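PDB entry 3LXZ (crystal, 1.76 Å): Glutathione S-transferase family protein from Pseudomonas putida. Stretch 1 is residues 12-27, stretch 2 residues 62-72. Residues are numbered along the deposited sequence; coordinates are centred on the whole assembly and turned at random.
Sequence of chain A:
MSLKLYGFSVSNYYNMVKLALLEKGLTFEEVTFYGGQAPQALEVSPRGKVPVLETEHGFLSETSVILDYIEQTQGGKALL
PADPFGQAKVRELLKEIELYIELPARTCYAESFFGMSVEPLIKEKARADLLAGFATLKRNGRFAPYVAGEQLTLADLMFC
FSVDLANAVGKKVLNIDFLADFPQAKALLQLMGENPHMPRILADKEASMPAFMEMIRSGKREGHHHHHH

Stretch 1, residues 12-27: NYYNMVKLALLEKGLT
Stretch 2 62-72: ETSVILDYIEQ

Two helices, 12-23 and 63-72, lie side by side in the same chain. They run in the same direction, with 9° between their axes and a closest approach of 9.8 Å. The register pairs Tyr13 with Thr63 (CA to CA 6.0 Å), Val17 with Leu67 (CA to CA 6.5 Å) and Leu21 with Ile70 (CA to CA 8.1 Å). Of these three pairs, the backbones are nearest at Tyr13 and Thr63 and farthest apart at Leu21 and Ile70. The contact buries 491 Å² in total. Three residues cover the most surface: Thr63, Ile70 and Val17.

Thr63 opens the second helix, directly after the N-cap residue Glu62. Its CA-to-CB bond points toward stretch 1, with chi1 -73° (m). The hydroxyl OG1 donates a hydrogen bond to Tyr13 O at 2.9 Å. In its own helix, Tyr13 O receives a weak bond from Val17 N at 3.5 Å. The threonine thus adds a shorter bond to that carbonyl. OG1 also lies at the edge of the Tyr13 ring, near its plane. The methyl Thr63 CG2 meets Met16 SE, a selenomethionine, at 3.9 Å.

Val17 is the knob of the contact. With chi1 t, it sits in a hole formed by Thr63, Ile66, Leu67 and Ile70. Val17 CG1 is 3.8 Å from both Ile66 CG2 and Ile70 CD1. Val17 CG2 is 4.1 Å from Leu67 CD2. Leu67 adopts the m, t rotamer, and its end comes nearer than its sideways CA-to-CB bond suggests. The CA-to-CB bond of Ala20 points toward stretch 2, and Ala20 CB lies 3.6 Å from Leu67 CD2.

Ile70 also takes m, t, and its CA-to-CB bond points toward stretch 1. Its CD1 packs on Leu21 CD2 at 3.7 Å. Its CG2 meets Lys24 CD and Leu26 CD1, each at 3.9 Å. These contacts bury hydrocarbon against hydrocarbon, including the aliphatic part of the lysine.

The first helix ends in a Schellman motif. Gly25 has phi/psi 62/31, a positive phi that favours glycine. Gly25 N bonds to Leu22 O and Leu26 N to Leu21 O, both at 3.0 Å. Leu26 then turns extended, at -88/144.

Lys24, chi1 m and chi2 t, bends at chi3 (95°) and chi4 (74°). Its NZ donates to Glu71 OE1 at 2.8 Å, a charged hydrogen bond within a salt bridge. Glu71 points away at CB, but chi1 -84° and chi2 -42° return its carboxylate to the lysine. A water bridges the same two residues, accepting from Lys24 NZ at 3.1 Å and donating to the main-chain Glu71 O at 2.6 Å.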

# COMPACT_ATOMS: atom_id res chain seq x y z
N ASN A 12 -0.34 15.08 5.57
CA ASN A 12 -1.42 14.23 6.07
C ASN A 12 -0.94 12.88 6.64
O ASN A 12 -1.37 12.48 7.73
CB ASN A 12 -2.52 14.06 5.02
CG ASN A 12 -2.06 13.29 3.76
OD1 ASN A 12 -0.90 13.35 3.36
ND2 ASN A 12 -3.00 12.56 3.16
N TYR A 13 0.00 12.22 5.96
CA TYR A 13 0.54 10.95 6.47
C TYR A 13 1.29 11.16 7.81
O TYR A 13 1.23 10.32 8.69
CB TYR A 13 1.50 10.36 5.44
CG TYR A 13 0.83 9.69 4.25
CD1 TYR A 13 0.25 8.43 4.36
CD2 TYR A 13 0.80 10.33 3.00
CE1 TYR A 13 -0.35 7.82 3.26
CE2 TYR A 13 0.20 9.73 1.89
CZ TYR A 13 -0.37 8.48 2.02
OH TYR A 13 -0.97 7.88 0.94
N TYR A 14 1.96 12.30 7.96
CA TYR A 14 2.62 12.63 9.23
C TYR A 14 1.55 12.80 10.31
O TYR A 14 1.69 12.28 11.43
CB TYR A 14 3.44 13.91 9.07
CG TYR A 14 4.11 14.48 10.33
CD1 TYR A 14 5.37 14.03 10.74
CD2 TYR A 14 3.52 15.54 11.05
CE1 TYR A 14 6.04 14.62 11.85
CE2 TYR A 14 4.18 16.13 12.19
CZ TYR A 14 5.41 15.65 12.57
OH TYR A 14 6.03 16.21 13.67
N ASN A 15 0.48 13.53 9.98
CA ASN A 15 -0.57 13.81 10.96
C ASN A 15 -1.28 12.55 11.48
O ASN A 15 -1.68 12.47 12.65
CB ASN A 15 -1.53 14.90 10.45
CG ASN A 15 -0.91 16.29 10.54
OD1 ASN A 15 -0.04 16.55 11.39
ND2 ASN A 15 -1.35 17.20 9.67
N MSE A 16 -1.38 11.55 10.61
CA MSE A 16 -1.92 10.24 10.99
C MSE A 16 -1.09 9.58 12.08
O MSE A 16 -1.64 9.13 13.08
CB MSE A 16 -2.02 9.33 9.75
CG MSE A 16 -3.04 9.75 8.67
SE MSE A 16 -2.64 8.59 7.13
CE MSE A 16 -3.16 9.75 5.61
N VAL A 17 0.24 9.54 11.92
CA VAL A 17 1.07 9.00 12.99
C VAL A 17 0.99 9.86 14.25
O VAL A 17 0.86 9.32 15.35
CB VAL A 17 2.50 8.79 12.54
CG1 VAL A 17 3.33 8.18 13.70
CG2 VAL A 17 2.47 7.77 11.34
N LYS A 18 1.06 11.17 14.07
CA LYS A 18 0.99 12.11 15.19
C LYS A 18 -0.28 11.91 16.02
O LYS A 18 -0.20 11.83 17.28
CB LYS A 18 1.13 13.53 14.68
CG LYS A 18 1.07 14.65 15.72
CD LYS A 18 1.62 15.94 15.07
CE LYS A 18 1.53 17.17 15.99
NZ LYS A 18 1.98 18.38 15.23
N LEU A 19 -1.43 11.77 15.35
CA LEU A 19 -2.67 11.51 16.09
C LEU A 19 -2.61 10.20 16.87
O LEU A 19 -3.09 10.13 18.00
CB LEU A 19 -3.89 11.55 15.19
CG LEU A 19 -5.27 11.47 15.85
CD1 LEU A 19 -5.42 12.51 16.97
CD2 LEU A 19 -6.32 11.67 14.76
N ALA A 20 -2.01 9.15 16.27
CA ALA A 20 -1.94 7.83 16.92
C ALA A 20 -1.13 7.98 18.21
O ALA A 20 -1.54 7.48 19.26
CB ALA A 20 -1.27 6.79 15.99
N LEU A 21 0.01 8.67 18.12
CA LEU A 21 0.90 8.86 19.27
C LEU A 21 0.18 9.66 20.36
O LEU A 21 0.29 9.34 21.53
CB LEU A 21 2.21 9.56 18.86
CG LEU A 21 3.14 8.73 17.95
CD1 LEU A 21 4.22 9.58 17.33
CD2 LEU A 21 3.76 7.60 18.73
N LEU A 22 -0.55 10.71 19.95
CA LEU A 22 -1.28 11.56 20.92
C LEU A 22 -2.45 10.79 21.57
O LEU A 22 -2.67 10.88 22.79
CB LEU A 22 -1.77 12.83 20.23
CG LEU A 22 -0.75 13.94 19.97
CD1 LEU A 22 -1.28 14.92 18.96
CD2 LEU A 22 -0.33 14.67 21.28
N GLU A 23 -3.15 9.99 20.76
CA GLU A 23 -4.31 9.24 21.22
C GLU A 23 -3.84 8.22 22.26
O GLU A 23 -4.50 7.98 23.29
CB GLU A 23 -5.01 8.56 20.04
CG GLU A 23 -6.36 7.89 20.37
CD GLU A 23 -7.45 8.86 20.86
OE1 GLU A 23 -7.56 9.98 20.34
OE2 GLU A 23 -8.23 8.48 21.76
N LYS A 24 -2.65 7.67 22.01
CA LYS A 24 -2.06 6.68 22.88
C LYS A 24 -1.30 7.27 24.11
O LYS A 24 -0.78 6.52 24.92
CB LYS A 24 -1.14 5.76 22.05
CG LYS A 24 -1.89 4.78 21.16
CD LYS A 24 -0.94 3.92 20.30
CE LYS A 24 -0.66 2.60 20.97
NZ LYS A 24 -1.85 1.70 20.87
N GLY A 25 -1.24 8.61 24.20
CA GLY A 25 -0.57 9.33 25.30
C GLY A 25 0.92 9.03 25.35
O GLY A 25 1.52 9.04 26.42
N LEU A 26 1.51 8.78 24.17
CA LEU A 26 2.94 8.47 24.07
C LEU A 26 3.84 9.70 23.94
O LEU A 26 3.47 10.69 23.29
CB LEU A 26 3.20 7.51 22.89
CG LEU A 26 2.45 6.18 22.99
CD1 LEU A 26 2.52 5.41 21.66
CD2 LEU A 26 3.02 5.34 24.14
N THR A 27 5.02 9.63 24.55
CA THR A 27 6.01 10.70 24.40
C THR A 27 6.69 10.58 23.05
O THR A 27 7.03 9.46 22.63
CB THR A 27 7.10 10.60 25.49
OG1 THR A 27 6.48 10.65 26.77
CG2 THR A 27 8.07 11.78 25.37
N GLU A 62 6.93 4.87 5.94
CA GLU A 62 5.58 4.39 5.51
C GLU A 62 4.59 4.40 6.68
O GLU A 62 4.71 3.57 7.61
CB GLU A 62 5.58 2.99 4.87
CG GLU A 62 6.48 2.87 3.61
CD GLU A 62 5.98 3.67 2.42
OE1 GLU A 62 4.75 3.90 2.30
OE2 GLU A 62 6.82 4.07 1.58
N THR A 63 3.62 5.32 6.64
CA THR A 63 2.64 5.43 7.73
C THR A 63 2.04 4.09 8.15
O THR A 63 1.99 3.76 9.35
CB THR A 63 1.53 6.48 7.38
OG1 THR A 63 2.11 7.79 7.46
CG2 THR A 63 0.34 6.40 8.36
N SER A 64 1.57 3.31 7.18
CA SER A 64 0.93 2.04 7.52
C SER A 64 1.88 1.16 8.35
O SER A 64 1.46 0.54 9.33
CB SER A 64 0.43 1.30 6.29
OG SER A 64 1.51 0.93 5.46
N VAL A 65 3.16 1.11 7.93
CA VAL A 65 4.18 0.29 8.63
C VAL A 65 4.46 0.83 10.04
O VAL A 65 4.49 0.07 11.05
CB VAL A 65 5.49 0.26 7.80
CG1 VAL A 65 6.69 -0.35 8.62
CG2 VAL A 65 5.26 -0.47 6.48
N ILE A 66 4.64 2.15 10.11
CA ILE A 66 4.88 2.85 11.37
C ILE A 66 3.76 2.61 12.40
O ILE A 66 4.02 2.27 13.58
CB ILE A 66 5.13 4.34 11.14
CG1 ILE A 66 6.46 4.54 10.46
CG2 ILE A 66 5.11 5.12 12.45
CD1 ILE A 66 6.56 5.90 9.70
N LEU A 67 2.52 2.73 11.94
CA LEU A 67 1.37 2.55 12.83
C LEU A 67 1.31 1.12 13.39
O LEU A 67 1.02 0.91 14.59
CB LEU A 67 0.04 2.91 12.12
CG LEU A 67 -0.16 4.35 11.70
CD1 LEU A 67 -1.44 4.48 10.88
CD2 LEU A 67 -0.25 5.17 12.99
N ASP A 68 1.63 0.12 12.56
CA ASP A 68 1.64 -1.26 12.99
C ASP A 68 2.73 -1.52 14.03
O ASP A 68 2.47 -2.23 15.02
CB ASP A 68 1.85 -2.21 11.81
CG ASP A 68 0.55 -2.56 11.09
OD1 ASP A 68 -0.58 -2.29 11.60
OD2 ASP A 68 0.68 -3.12 9.97
N TYR A 69 3.93 -0.97 13.81
CA TYR A 69 5.02 -1.03 14.77
C TYR A 69 4.62 -0.38 16.09
O TYR A 69 4.84 -0.97 17.13
CB TYR A 69 6.27 -0.33 14.23
CG TYR A 69 7.44 -0.38 15.18
CD1 TYR A 69 8.24 -1.52 15.29
CD2 TYR A 69 7.77 0.72 15.95
CE1 TYR A 69 9.34 -1.54 16.17
CE2 TYR A 69 8.85 0.70 16.83
CZ TYR A 69 9.63 -0.44 16.92
OH TYR A 69 10.71 -0.45 17.78
N ILE A 70 3.98 0.79 16.03
CA ILE A 70 3.53 1.46 17.25
C ILE A 70 2.54 0.60 18.06
O ILE A 70 2.69 0.46 19.28
CB ILE A 70 3.01 2.87 16.97
CG1 ILE A 70 4.14 3.79 16.55
CG2 ILE A 70 2.37 3.50 18.23
CD1 ILE A 70 3.66 5.14 16.00
N GLU A 71 1.53 0.03 17.39
CA GLU A 71 0.57 -0.86 18.06
C GLU A 71 1.22 -2.02 18.84
O GLU A 71 0.87 -2.30 19.99
CB GLU A 71 -0.45 -1.43 17.06
CG GLU A 71 -1.63 -0.55 16.77
CD GLU A 71 -2.21 0.15 18.01
OE1 GLU A 71 -1.94 1.36 18.12
OE2 GLU A 71 -2.89 -0.49 18.88
N GLN A 72 2.16 -2.68 18.16
CA GLN A 72 2.87 -3.83 18.61
C GLN A 72 3.78 -3.54 19.81
O GLN A 72 3.86 -4.36 20.72
CB GLN A 72 3.75 -4.27 17.45
CG GLN A 72 4.64 -5.41 17.76
CD GLN A 72 4.11 -6.61 17.12
OE1 GLN A 72 4.65 -7.07 16.09
NE2 GLN A 72 2.99 -7.13 17.66
O HOH W 1 -0.25 -0.79 21.83